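Alkyl hydroperoxide reductase AhpD (Deinococcus radiodurans R1, PDB 6K40) probably reduces peroxides as an AhpD-like member of the carboxymuconolactone decarboxylase family, contributing to antioxidant defence. Local coordinates at residues C92-C95 against A96-G100. Numbering follows the deposited sequence.
Sequences CVYC and AVSHG
Cys92 O receives Ala96 N at 2.9 Å, the first i to i+4 bond of helix 93-107. Val97 N to Val93 O, Ser98 N to Tyr94 O and His99 N to Cys95 O continue the helical turn. The sequence is the CxxC motif of the AhpD-like family, with a histidine, His99, four residues after the second cysteine (CxxCxxxH). In relatives the two cysteines form the redox pair; the same role is likely here. Cys92 is the N-cap: its SG accepts from Cys95 N at 3.5 Å, and the bond is nearly straight (169°). The two sulfurs are not bonded to each other in this structure.

Ser98 OG turns back to Tyr94 O at 2.8 Å, approaching from above the carbonyl plane. A chi1 of 52° folds the hydroxyl back over its own main chain, toward the turn before. Tyr94 O therefore takes two donors, both from Ser98. The Tyr94 hydroxyl is hydrogen-bonded to Val46 N. Val93 and Val97 point the same way on one face of the helix, with CG1 of Val93 4.1 Å from CG2 of Val97. Val93 and Ala96 also pack on Val118 of the second subunit.

The His99 ring turns an edge to Cys95, with Cys95 CA near the ring plane. Glu80 holds ND1 of His99, and a glycerol, probably from crystallisation, bonds to NE2. CD2 of His99 lies 3.4 Å from Cys95 O, which sits near the ring plane.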
# COMPACT_ATOMS: atom_id res chain seq x y z
N CYS A 92 -6.58 -5.43 1.27
CA CYS A 92 -7.94 -5.07 0.89
C CYS A 92 -7.94 -3.66 0.32
O CYS A 92 -7.66 -2.70 1.04
CB CYS A 92 -8.87 -5.17 2.09
SG CYS A 92 -10.54 -4.58 1.76
N VAL A 93 -8.25 -3.54 -0.97
CA VAL A 93 -8.15 -2.25 -1.65
C VAL A 93 -9.19 -1.27 -1.12
O VAL A 93 -8.90 -0.09 -0.89
CB VAL A 93 -8.27 -2.43 -3.17
CG1 VAL A 93 -8.43 -1.08 -3.86
CG2 VAL A 93 -7.05 -3.16 -3.71
N TYR A 94 -10.43 -1.74 -0.93
CA TYR A 94 -11.48 -0.85 -0.43
C TYR A 94 -11.07 -0.22 0.89
O TYR A 94 -11.08 1.02 1.03
CB TYR A 94 -12.80 -1.61 -0.27
CG TYR A 94 -13.99 -0.70 -0.01
CD1 TYR A 94 -14.19 -0.11 1.24
CD2 TYR A 94 -14.89 -0.41 -1.02
CE1 TYR A 94 -15.27 0.74 1.47
CE2 TYR A 94 -15.97 0.43 -0.80
CZ TYR A 94 -16.15 1.00 0.44
OH TYR A 94 -17.22 1.84 0.66
N CYS A 95 -10.71 -1.05 1.87
CA CYS A 95 -10.39 -0.52 3.18
C CYS A 95 -9.09 0.26 3.16
O CYS A 95 -8.99 1.32 3.77
CB CYS A 95 -10.33 -1.66 4.21
SG CYS A 95 -11.88 -2.56 4.46
N ALA A 96 -8.11 -0.20 2.38
CA ALA A 96 -6.86 0.56 2.24
C ALA A 96 -7.14 1.98 1.76
O ALA A 96 -6.74 2.95 2.41
CB ALA A 96 -5.89 -0.15 1.29
N VAL A 97 -7.87 2.12 0.66
CA VAL A 97 -8.11 3.44 0.09
C VAL A 97 -8.93 4.30 1.04
O VAL A 97 -8.53 5.42 1.40
CB VAL A 97 -8.79 3.31 -1.29
CG1 VAL A 97 -9.23 4.68 -1.79
CG2 VAL A 97 -7.85 2.64 -2.28
N SER A 98 -10.09 3.80 1.48
CA SER A 98 -11.00 4.65 2.26
C SER A 98 -10.39 5.01 3.62
O SER A 98 -10.39 6.19 4.02
CB SER A 98 -12.36 3.97 2.43
OG SER A 98 -12.23 2.66 2.94
N HIS A 99 -9.85 4.03 4.34
CA HIS A 99 -9.29 4.34 5.64
C HIS A 99 -7.91 4.98 5.56
O HIS A 99 -7.50 5.64 6.52
CB HIS A 99 -9.28 3.07 6.49
CG HIS A 99 -10.66 2.56 6.79
ND1 HIS A 99 -11.46 3.12 7.77
CD2 HIS A 99 -11.40 1.59 6.21
CE1 HIS A 99 -12.62 2.49 7.80
NE2 HIS A 99 -12.61 1.56 6.85
N GLY A 100 -7.22 4.89 4.43
CA GLY A 100 -6.05 5.73 4.23
C GLY A 100 -6.43 7.18 4.07
O GLY A 100 -5.76 8.08 4.58